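Local coordinates for Low molecular weight heat shock protein (Xanthomonas axonopodis pv. citri, PDB 3GLA) that is a small heat-shock protein of the alpha-crystallin family that probably binds unfolding proteins under stress and limits their aggregation, at the interface of chains A and B. Numbering follows the deposited sequence. Chains: chain A/B, Low molecular weight heat shock protein.

The interface of chains A and B. Residues chain A 45, 47-48, 56, 61; chain B 6, 8, 19-21, 89.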
ATOM      1  N   ARG A  45      10.501   0.972   4.790  1.00 20.42           N
ATOM      2  CA  ARG A  45       9.343   1.738   4.962  1.00 20.53           C
ATOM      3  C   ARG A  45       9.224   2.112   6.430  1.00 20.56           C
ATOM      4  O   ARG A  45       9.419   1.285   7.282  1.00 21.74           O
ATOM      5  CB  ARG A  45       8.113   0.764   4.683  1.00 20.15           C
ATOM      6  CG  ARG A  45       6.906   1.520   4.943  1.00 21.06           C
ATOM      7  CD  ARG A  45       5.600   0.588   4.854  1.00 20.56           C
ATOM      8  NE  ARG A  45       4.485   1.411   5.132  1.00 18.35           N
ATOM      9  CZ  ARG A  45       3.207   1.018   4.933  1.00 17.78           C
ATOM     10  NH1 ARG A  45       2.979  -0.256   4.842  1.00 18.34           N
ATOM     11  NH2 ARG A  45       2.227   1.936   4.963  1.00 20.96           N
ATOM     12  N   SER A  47       6.813   3.724   9.480  1.00 22.29           N
ATOM     13  CA  SER A  47       5.376   3.730   9.722  1.00 21.05           C
ATOM     14  C   SER A  47       5.106   4.621  10.958  1.00 22.62           C
ATOM     15  O   SER A  47       5.920   4.579  11.951  1.00 23.99           O
ATOM     16  CB  SER A  47       4.929   2.367  10.143  1.00 21.63           C
ATOM     17  OG  SER A  47       3.551   2.388  10.521  1.00 22.28           O
ATOM     18  N   GLU A  48       3.940   5.266  10.929  1.00 23.18           N
ATOM     19  CA  GLU A  48       3.525   6.055  12.044  1.00 22.40           C
ATOM     20  C   GLU A  48       3.431   5.231  13.270  1.00 24.80           C
ATOM     21  O   GLU A  48       3.531   5.775  14.365  1.00 24.30           O
ATOM     22  CB  GLU A  48       2.196   6.692  11.743  1.00 23.88           C
ATOM     23  CG  GLU A  48       2.266   7.684  10.546  1.00 25.30           C
ATOM     24  CD  GLU A  48       2.090   6.973   9.125  1.00 30.31           C
ATOM     25  OE1 GLU A  48       2.147   5.710   9.069  1.00 27.40           O
ATOM     26  OE2 GLU A  48       1.843   7.675   8.103  1.00 30.74           O
ATOM     27  N   PHE A  56      -1.615   3.377  19.733  1.00 23.19           N
ATOM     28  CA  PHE A  56      -2.336   2.601  18.708  1.00 23.36           C
ATOM     29  C   PHE A  56      -3.197   1.565  19.251  1.00 24.19           C
ATOM     30  O   PHE A  56      -2.741   0.742  20.030  1.00 26.51           O
ATOM     31  CB  PHE A  56      -1.299   1.969  17.735  1.00 22.19           C
ATOM     32  CG  PHE A  56      -0.708   2.983  16.822  1.00 22.21           C
ATOM     33  CD1 PHE A  56       0.255   3.924  17.253  1.00 20.22           C
ATOM     34  CD2 PHE A  56      -1.180   3.077  15.481  1.00 17.91           C
ATOM     35  CE1 PHE A  56       0.748   4.908  16.373  1.00 24.21           C
ATOM     36  CE2 PHE A  56      -0.619   4.014  14.615  1.00 17.63           C
ATOM     37  CZ  PHE A  56       0.297   4.965  15.031  1.00 20.02           C
ATOM     38  N   ARG A  61      -0.309  -2.586   9.851  1.00 15.81           N
ATOM     39  CA  ARG A  61       0.493  -2.346   8.665  1.00 15.65           C
ATOM     40  C   ARG A  61       1.903  -2.712   8.884  1.00 18.41           C
ATOM     41  O   ARG A  61       2.494  -2.409   9.908  1.00 19.82           O
ATOM     42  CB  ARG A  61       0.420  -0.855   8.272  1.00 15.93           C
ATOM     43  CG  ARG A  61      -1.062  -0.522   7.963  1.00 17.26           C
ATOM     44  CD  ARG A  61      -1.180   0.895   7.419  1.00 27.62           C
ATOM     45  NE  ARG A  61      -0.401   1.725   8.128  1.00 28.55           N
ATOM     46  CZ  ARG A  61       0.201   2.885   7.951  1.00 24.62           C
ATOM     47  NH1 ARG A  61       0.472   3.579   6.850  1.00 24.46           N
ATOM     48  NH2 ARG A  61       0.676   3.294   9.063  1.00 22.72           N
TER
ATOM     49  N   ARG B   6      -4.631  -3.359   5.177  1.00 15.11           N
ATOM     50  CA  ARG B   6      -4.213  -3.200   6.575  1.00 14.62           C
ATOM     51  C   ARG B   6      -4.289  -1.804   7.061  1.00 14.77           C
ATOM     52  O   ARG B   6      -4.058  -0.872   6.302  1.00 15.29           O
ATOM     53  CB  ARG B   6      -2.753  -3.661   6.686  1.00 16.01           C
ATOM     54  CG  ARG B   6      -2.758  -5.246   6.540  1.00 13.61           C
ATOM     55  CD  ARG B   6      -1.291  -5.682   6.389  1.00 17.29           C
ATOM     56  NE  ARG B   6      -1.378  -7.125   6.430  1.00 17.98           N
ATOM     57  CZ  ARG B   6      -1.285  -7.867   7.502  1.00 17.98           C
ATOM     58  NH1 ARG B   6      -1.045  -7.424   8.682  1.00 17.92           N
ATOM     59  NH2 ARG B   6      -1.450  -9.191   7.292  1.00 23.07           N
ATOM     60  N   ASP B   8      -3.730   0.867  10.514  1.00 15.72           N
ATOM     61  CA  ASP B   8      -3.365   1.119  11.932  1.00 15.79           C
ATOM     62  C   ASP B   8      -4.285   2.187  12.436  1.00 17.97           C
ATOM     63  O   ASP B   8      -4.718   3.091  11.666  1.00 16.52           O
ATOM     64  CB  ASP B   8      -1.970   1.713  12.003  1.00 17.03           C
ATOM     65  CG  ASP B   8      -0.906   0.776  11.507  1.00 15.11           C
ATOM     66  OD1 ASP B   8      -1.144  -0.403  11.409  1.00 16.97           O
ATOM     67  OD2 ASP B   8       0.181   1.342  11.173  1.00 17.46           O
ATOM     68  N   TYR B  19      -4.755   4.828   9.569  1.00 16.21           N
ATOM     69  CA  TYR B  19      -3.846   4.864   8.420  1.00 16.09           C
ATOM     70  C   TYR B  19      -4.129   3.576   7.686  1.00 16.85           C
ATOM     71  O   TYR B  19      -4.171   2.511   8.294  1.00 17.95           O
ATOM     72  CB  TYR B  19      -2.399   4.776   8.888  1.00 15.05           C
ATOM     73  CG  TYR B  19      -1.994   5.867   9.827  1.00 17.15           C
ATOM     74  CD1 TYR B  19      -1.483   7.046   9.350  1.00 20.35           C
ATOM     75  CD2 TYR B  19      -2.123   5.667  11.197  1.00 20.67           C
ATOM     76  CE1 TYR B  19      -1.082   8.075  10.261  1.00 24.17           C
ATOM     77  CE2 TYR B  19      -1.728   6.617  12.066  1.00 22.78           C
ATOM     78  CZ  TYR B  19      -1.199   7.790  11.574  1.00 24.48           C
ATOM     79  OH  TYR B  19      -0.892   8.757  12.541  1.00 26.35           O
ATOM     80  N   ALA B  20      -4.479   3.679   6.390  1.00 13.25           N
ATOM     81  CA  ALA B  20      -4.841   2.480   5.694  1.00 14.50           C
ATOM     82  C   ALA B  20      -3.905   2.311   4.524  1.00 15.70           C
ATOM     83  O   ALA B  20      -3.667   3.231   3.744  1.00 16.78           O
ATOM     84  CB  ALA B  20      -6.273   2.625   5.192  1.00 16.32           C
ATOM     85  N   ASP B  21      -3.439   1.127   4.354  1.00 13.73           N
ATOM     86  CA  ASP B  21      -2.587   0.881   3.203  1.00 12.96           C
ATOM     87  C   ASP B  21      -3.534   0.475   2.076  1.00 13.37           C
ATOM     88  O   ASP B  21      -4.057  -0.652   1.985  1.00 14.38           O
ATOM     89  CB  ASP B  21      -1.711  -0.302   3.551  1.00 14.60           C
ATOM     90  CG  ASP B  21      -0.435   0.139   4.260  1.00 16.90           C
ATOM     91  OD1 ASP B  21      -0.272   1.331   4.482  1.00 18.52           O
ATOM     92  OD2 ASP B  21       0.297  -0.793   4.651  1.00 16.21           O
ATOM     93  N   VAL B  89      -1.227   5.435   1.024  1.00 15.27           N
ATOM     94  CA  VAL B  89      -1.715   5.325   2.387  1.00 16.39           C
ATOM     95  C   VAL B  89      -2.745   6.367   2.525  1.00 16.97           C
ATOM     96  O   VAL B  89      -2.586   7.559   2.148  1.00 20.23           O
ATOM     97  CB  VAL B  89      -0.584   5.610   3.425  1.00 15.70           C
ATOM     98  CG1 VAL B  89      -1.199   5.747   4.805  1.00 19.65           C
ATOM     99  CG2 VAL B  89       0.448   4.511   3.326  1.00 17.00           C
TER
HETATM  100  O   HOH W   1       2.384   0.082  11.152  1.00 17.84           O
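A:Arg61 lies across B:Asp8, B:Tyr19 and B:Asp21 in a polar, salt-bridged patch of a two-fold dimer interface, which probably ties together the alpha-crystallin-domain dimer, the usual building block of small heat-shock proteins; the patch recurs with the chains exchanged. B:Asp8 takes both backbone and side chain of A:Arg61. Its OD1 accepts the backbone N of A:Arg61 at 2.8 Å on the syn side, while OD2 receives NE and NH2 (2.9 Å from NH2) from one face of the carboxylate, whose plane stands 77° from the guanidinium. A bend at chi3 (-43°) in A:Arg61 lays this guanidinium against strand 15-21 of chain B, where B:Tyr19 CB sits above its centre, 3.3 Å from CZ. Within chain A, A:Glu48 OE1 accepts NH2 of A:Arg61 at 2.8 Å, nearly straight and in the guanidinium plane, which helps fix its rotation. The same A:Glu48 lays CB and CG over a face of the B:Tyr19 ring, with CG 3.4 Å from CE1. At the other end, the extended A:Arg45 meets B:Asp21 tip to tip: NH1 pairs with OD2, and NH2 with OD1 at 2.6 Å, both on the syn side. B:Asp21 OD1 also lies near NH1 of A:Arg61, a weak bond. The two arginines probably keep the three carboxylates ionised, offsetting the like charges of A:Glu48 and B:Asp8. Water 1 links A:Ser47 OG and the A:Arg61 carbonyl O to B:Asp8 OD2. A:Phe56 CE2 packs against B:Asp8 CB (3.7 Å) and also against B:Tyr19 CE2, and B:Val89 CG1 packs near NH1 of A:Arg61. Chain A contributes the end of strand 38-45 and the segment beyond it, which reaches over to chain B, lying against strands 7-11, 15-21 and 89-95 of its beta-sandwich.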